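PDB 4I62: amino acid ABC transporter, periplasmic amino acid-binding protein, putative from Streptococcus pneumoniae, which binds L-arginine, probably at the cell surface, and probably passes it to an ABC importer. Local coordinates for residues V65-E70 against K257-A262; T123-A128 against Y227-K232. All blocks are in the same frame, centred on the assembly; numbering follows the deposited sequence. Where two conformers were deposited one is given.

Contact 1 (V65-E70 against K257-A262); sequences VGSDIE and KLIEDA
S67, in the first turn of helix 67-79, lies against L258, I259 and A262 of helix 254-265, a helix-to-helix contact within the type II periplasmic binding protein fold. Its CB sits 3.8 Å from L258 O, and OG comes within 3.6 Å of I259 CG1. The hydroxyl reaches that methylene because OG stands between the backbone N and the carbonyl carbon (chi1 59°). A262 CB packs mainly on the backbone at the helix start, 3.6 Å from S67 N and 4.0 Å from G66 CA, with S67 CB close by. One turn on, E70 CB rests 3.8 Å from L258 CD2, and CG follows close to the same methyl; the two side chains cross obliquely. The chain of E70 then bends at chi2, and its carboxylate turns away to a salt bridge with K73. No hydrogen bond spans the two segments, so the join is by van der Waals contact. F52 also touches S67, and backbone bonds tie S67 to P51 and D68 to F52. G66 is the N-cap residue of helix 67-79, and its carbonyl O accepts a bond from E70 N at 3.1 Å and a weak one from I69 N.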
loop_
_atom_site.group_PDB
_atom_site.type_symbol
_atom_site.label_atom_id
_atom_site.label_comp_id
_atom_site.label_asym_id
_atom_site.label_seq_id
_atom_site.Cartn_x
_atom_site.Cartn_y
_atom_site.Cartn_z
ATOM N N VAL A 65 -6.518 -3.402 10.711
ATOM C CA VAL A 65 -7.030 -2.052 10.861
ATOM C C VAL A 65 -6.304 -1.135 9.880
ATOM O O VAL A 65 -5.305 -1.527 9.281
ATOM C CB VAL A 65 -6.808 -1.530 12.308
ATOM C CG1 VAL A 65 -7.539 -2.389 13.326
ATOM C CG2 VAL A 65 -5.344 -1.470 12.635
ATOM N N GLY A 66 -6.804 0.084 9.734
ATOM C CA GLY A 66 -6.113 1.121 8.982
ATOM C C GLY A 66 -7.052 1.973 8.140
ATOM O O GLY A 66 -8.270 1.702 8.047
ATOM N N SER A 67 -6.502 3.002 7.492
ATOM C CA SER A 67 -7.364 3.913 6.759
ATOM C C SER A 67 -8.069 3.252 5.581
ATOM O O SER A 67 -9.188 3.650 5.241
ATOM C CB SER A 67 -6.578 5.133 6.296
ATOM O OG SER A 67 -5.498 4.777 5.459
ATOM N N ASP A 68 -7.454 2.245 4.949
ATOM C CA ASP A 68 -8.108 1.556 3.849
ATOM C C ASP A 68 -9.247 0.677 4.383
ATOM O O ASP A 68 -10.218 0.421 3.668
ATOM C CB ASP A 68 -7.127 0.634 3.092
ATOM C CG ASP A 68 -6.318 1.338 2.007
ATOM O OD1 ASP A 68 -6.627 2.487 1.653
ATOM O OD2 ASP A 68 -5.392 0.670 1.464
ATOM N N ILE A 69 -9.131 0.186 5.622
ATOM C CA ILE A 69 -10.216 -0.588 6.224
ATOM C C ILE A 69 -11.402 0.363 6.471
ATOM O O ILE A 69 -12.563 0.006 6.228
ATOM C CB ILE A 69 -9.783 -1.274 7.546
ATOM C CG1 ILE A 69 -8.862 -2.458 7.300
ATOM C CG2 ILE A 69 -10.999 -1.761 8.325
ATOM C CD1 ILE A 69 -7.565 -2.202 6.605
ATOM N N GLU A 70 -11.129 1.583 6.944
ATOM C CA GLU A 70 -12.209 2.554 7.141
ATOM C C GLU A 70 -12.854 2.954 5.814
ATOM O O GLU A 70 -14.081 3.107 5.745
ATOM C CB GLU A 70 -11.671 3.750 7.925
ATOM C CG GLU A 70 -11.165 3.371 9.315
ATOM C CD GLU A 70 -12.237 2.692 10.148
ATOM O OE1 GLU A 70 -13.342 3.262 10.244
ATOM O OE2 GLU A 70 -12.008 1.596 10.701
ATOM N N LYS A 257 -8.297 12.743 7.996
ATOM C CA LYS A 257 -8.365 12.372 9.403
ATOM C C LYS A 257 -8.145 10.854 9.570
ATOM O O LYS A 257 -7.462 10.425 10.507
ATOM C CB LYS A 257 -9.702 12.817 10.007
ATOM C CG LYS A 257 -9.907 14.332 10.041
ATOM C CD LYS A 257 -11.300 14.713 10.510
ATOM C CE LYS A 257 -11.620 16.191 10.270
ATOM N NZ LYS A 257 -12.950 16.564 10.790
ATOM N N LEU A 258 -8.693 10.058 8.658
ATOM C CA LEU A 258 -8.573 8.595 8.767
ATOM C C LEU A 258 -7.120 8.157 8.659
ATOM O O LEU A 258 -6.665 7.259 9.402
ATOM C CB LEU A 258 -9.423 7.897 7.690
ATOM C CG LEU A 258 -10.947 8.026 7.763
ATOM C CD1 LEU A 258 -11.548 7.383 6.517
ATOM C CD2 LEU A 258 -11.452 7.370 9.021
ATOM N N ILE A 259 -6.396 8.776 7.742
ATOM C CA ILE A 259 -5.001 8.426 7.534
ATOM C C ILE A 259 -4.186 8.850 8.752
ATOM O O ILE A 259 -3.347 8.070 9.230
ATOM C CB ILE A 259 -4.493 9.018 6.218
ATOM C CG1 ILE A 259 -5.235 8.355 5.032
ATOM C CG2 ILE A 259 -2.980 8.844 6.121
ATOM C CD1 ILE A 259 -5.001 9.048 3.684
ATOM N N GLU A 260 -4.448 10.036 9.290
ATOM C CA GLU A 260 -3.720 10.472 10.478
ATOM C C GLU A 260 -4.018 9.601 11.695
ATOM O O GLU A 260 -3.100 9.247 12.441
ATOM C CB GLU A 260 -4.008 11.939 10.782
ATOM C CG GLU A 260 -3.404 12.894 9.774
ATOM C CD GLU A 260 -1.899 12.731 9.636
ATOM O OE1 GLU A 260 -1.198 12.649 10.671
ATOM O OE2 GLU A 260 -1.413 12.680 8.485
ATOM N N ASP A 261 -5.286 9.256 11.910
ATOM C CA ASP A 261 -5.662 8.398 13.024
ATOM C C ASP A 261 -4.948 7.061 12.915
ATOM O O ASP A 261 -4.445 6.522 13.902
ATOM C CB ASP A 261 -7.177 8.115 13.037
ATOM C CG ASP A 261 -8.027 9.313 13.402
ATOM O OD1 ASP A 261 -7.485 10.354 13.847
ATOM O OD2 ASP A 261 -9.274 9.181 13.250
ATOM N N ALA A 262 -4.961 6.499 11.718
ATOM C CA ALA A 262 -4.396 5.178 11.519
ATOM C C ALA A 262 -2.880 5.212 11.735
ATOM O O ALA A 262 -2.292 4.266 12.259
ATOM C CB ALA A 262 -4.728 4.685 10.126
#

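Contact 2 (T123-A128 against Y227-K232); sequences TPYYTA and YAVAMK
Y125 and Y227 meet where 123-128 and 227-232 run side by side, antiparallel, at paired crossovers between the two lobes, consistent with the hinge of type II binding proteins. Y125 N donates to Y227 O at 2.8 Å, and Y227 N returns a bond of the same length to Y126 O. These two bonds fix the backbone from which the Y227 side chain starts. Its CB lies over one face of the Y125 ring, 3.9 Å from CZ, in a CH-pi contact. CG stands anti to the carbonyl carbon, beside the backbone N (chi1 -67°), and runs on past Y126 CB. CD2 is 3.9 Å from that CB, and CE2 is 4.0 Å from Y126 CD2, which stands over one face of the Y227 ring, toward its rim. The two tyrosines lie side by side and point the same way, but their planes are turned 35° apart. On the other branch CE1 comes more loosely to A128 CB, and at the tip OH hydrogen-bonds to E198. F52 meets both the Y126 and Y227 rings edge-to-face. Round Y125, V229 N lies at the ring edge, and a water 2.9 Å from OH donates to A228 O. Y227 also touches the bound L-arginine and belongs to its pocket. With its backbone bonded at both N and O, its ring lying against Y126 and its hydroxyl bonded to E198, this pocket tyrosine is probably held in place in the arginine-bound form.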
loop_
_atom_site.group_PDB
_atom_site.type_symbol
_atom_site.label_atom_id
_atom_site.label_comp_id
_atom_site.label_asym_id
_atom_site.label_seq_id
_atom_site.Cartn_x
_atom_site.Cartn_y
_atom_site.Cartn_z
ATOM N N THR A 123 -11.486 6.815 -8.884
ATOM C CA THR A 123 -10.760 8.061 -8.804
ATOM C C THR A 123 -9.669 7.918 -7.707
ATOM O O THR A 123 -9.827 7.160 -6.750
ATOM C CB THR A 123 -11.737 9.179 -8.477
ATOM O OG1 THR A 123 -11.156 10.443 -8.787
ATOM C CG2 THR A 123 -12.126 9.186 -7.037
ATOM N N PRO A 124 -8.548 8.631 -7.833
ATOM C CA PRO A 124 -7.492 8.431 -6.836
ATOM C C PRO A 124 -7.875 8.969 -5.471
ATOM O O PRO A 124 -8.624 9.983 -5.367
ATOM C CB PRO A 124 -6.318 9.258 -7.379
ATOM C CG PRO A 124 -6.618 9.502 -8.807
ATOM C CD PRO A 124 -8.087 9.374 -9.019
ATOM N N TYR A 125 -7.353 8.350 -4.434
ATOM C CA TYR A 125 -7.600 8.794 -3.078
ATOM C C TYR A 125 -6.371 9.206 -2.285
ATOM O O TYR A 125 -6.536 9.670 -1.149
ATOM C CB TYR A 125 -8.469 7.821 -2.275
ATOM C CG TYR A 125 -7.815 6.499 -1.954
ATOM C CD1 TYR A 125 -7.039 6.342 -0.821
ATOM C CD2 TYR A 125 -8.033 5.378 -2.759
ATOM C CE1 TYR A 125 -6.452 5.099 -0.505
ATOM C CE2 TYR A 125 -7.472 4.133 -2.461
ATOM C CZ TYR A 125 -6.684 4.012 -1.323
ATOM O OH TYR A 125 -6.142 2.788 -1.007
ATOM N N TYR A 126 -5.168 9.019 -2.829
ATOM C CA TYR A 126 -3.966 9.432 -2.110
ATOM C C TYR A 126 -2.876 9.578 -3.141
ATOM O O TYR A 126 -2.882 8.864 -4.168
ATOM C CB TYR A 126 -3.529 8.353 -1.110
ATOM C CG TYR A 126 -2.433 8.789 -0.188
ATOM C CD1 TYR A 126 -2.729 9.570 0.911
ATOM C CD2 TYR A 126 -1.108 8.433 -0.398
ATOM C CE1 TYR A 126 -1.741 10.014 1.777
ATOM C CE2 TYR A 126 -0.090 8.905 0.464
ATOM C CZ TYR A 126 -0.429 9.673 1.550
ATOM O OH TYR A 126 0.552 10.117 2.422
ATOM N N THR A 127 -1.926 10.485 -2.904
ATOM C CA THR A 127 -0.753 10.564 -3.765
ATOM C C THR A 127 0.501 10.539 -2.939
ATOM O O THR A 127 0.623 11.215 -1.913
ATOM C CB THR A 127 -0.754 11.794 -4.633
ATOM O OG1 THR A 127 -0.814 12.943 -3.788
ATOM C CG2 THR A 127 -1.934 11.744 -5.567
ATOM N N ALA A 128 1.450 9.739 -3.397
ATOM C CA ALA A 128 2.657 9.434 -2.625
ATOM C C ALA A 128 3.937 9.679 -3.413
ATOM O O ALA A 128 3.902 9.665 -4.642
ATOM C CB ALA A 128 2.622 7.968 -2.154
ATOM N N TYR A 227 -2.848 6.323 -5.350
ATOM C CA TYR A 227 -3.554 5.140 -4.919
ATOM C C TYR A 227 -5.031 5.212 -5.347
ATOM O O TYR A 227 -5.643 6.279 -5.324
ATOM C CB TYR A 227 -3.549 4.995 -3.398
ATOM C CG TYR A 227 -2.247 4.735 -2.720
ATOM C CD1 TYR A 227 -1.074 4.516 -3.423
ATOM C CD2 TYR A 227 -2.215 4.716 -1.324
ATOM C CE1 TYR A 227 0.137 4.269 -2.726
ATOM C CE2 TYR A 227 -1.041 4.483 -0.637
ATOM C CZ TYR A 227 0.125 4.269 -1.338
ATOM O OH TYR A 227 1.274 4.014 -0.601
ATOM N N ALA A 228 -5.566 4.045 -5.710
ATOM C CA ALA A 228 -6.953 3.933 -6.120
ATOM C C ALA A 228 -7.463 2.542 -5.768
ATOM O O ALA A 228 -6.676 1.611 -5.485
ATOM C CB ALA A 228 -7.081 4.221 -7.602
ATOM N N VAL A 229 -8.781 2.389 -5.765
ATOM C CA VAL A 229 -9.409 1.094 -5.568
ATOM C C VAL A 229 -9.500 0.378 -6.906
ATOM O O VAL A 229 -9.960 0.962 -7.887
ATOM C CB VAL A 229 -10.807 1.294 -4.989
ATOM C CG1 VAL A 229 -11.569 -0.036 -4.904
ATOM C CG2 VAL A 229 -10.742 2.032 -3.654
ATOM N N ALA A 230 -9.037 -0.877 -6.947
ATOM C CA ALA A 230 -9.112 -1.646 -8.206
ATOM C C ALA A 230 -10.305 -2.558 -8.193
ATOM O O ALA A 230 -10.683 -3.134 -7.153
ATOM C CB ALA A 230 -7.844 -2.483 -8.401
ATOM N N MET A 231 -10.892 -2.716 -9.363
ATOM C CA MET A 231 -12.035 -3.596 -9.535
ATOM C C MET A 231 -11.992 -4.179 -10.953
ATOM O O MET A 231 -11.175 -3.771 -11.779
ATOM C CB MET A 231 -13.341 -2.846 -9.260
ATOM C CG MET A 231 -13.637 -1.769 -10.247
ATOM S SD MET A 231 -14.776 -0.516 -9.599
ATOM C CE MET A 231 -13.634 0.499 -8.650
ATOM N N LYS A 232 -12.840 -5.162 -11.202
ATOM C CA LYS A 232 -12.877 -5.757 -12.527
ATOM C C LYS A 232 -13.281 -4.737 -13.574
ATOM O O LYS A 232 -14.054 -3.801 -13.314
ATOM C CB LYS A 232 -13.777 -6.985 -12.572
ATOM C CG LYS A 232 -13.043 -8.274 -12.204
ATOM C CD LYS A 232 -13.997 -9.463 -12.190
ATOM C CE LYS A 232 -14.561 -9.729 -13.577
ATOM N NZ LYS A 232 -13.468 -10.066 -14.547
HETATM O O HOH W 1 -5.950 0.664 -2.917
#

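From the N terminus the chain first passes 65-70, at the start of helix 67-79, and then 123-128, which enters strand 126-135. After almost a hundred residues it returns at 227-232 to close contact 2, and the near-C-terminal helix 254-265 then closes contact 1 around it, so contact 2 is nested within the larger loop. Contact 1 joins two helices; contact 2 joins the probable crossovers between the lobes, beside the arginine pocket. Their centres are 15 Å apart, yet they touch twice: D68 OD1 lies 2.7 Å from Y125 OH, probably a hydrogen bond, and I259 CD1 packs against Y126 CD1. The helix pair is thus tied directly to Y125 and Y126, the tyrosines that pack against Y227.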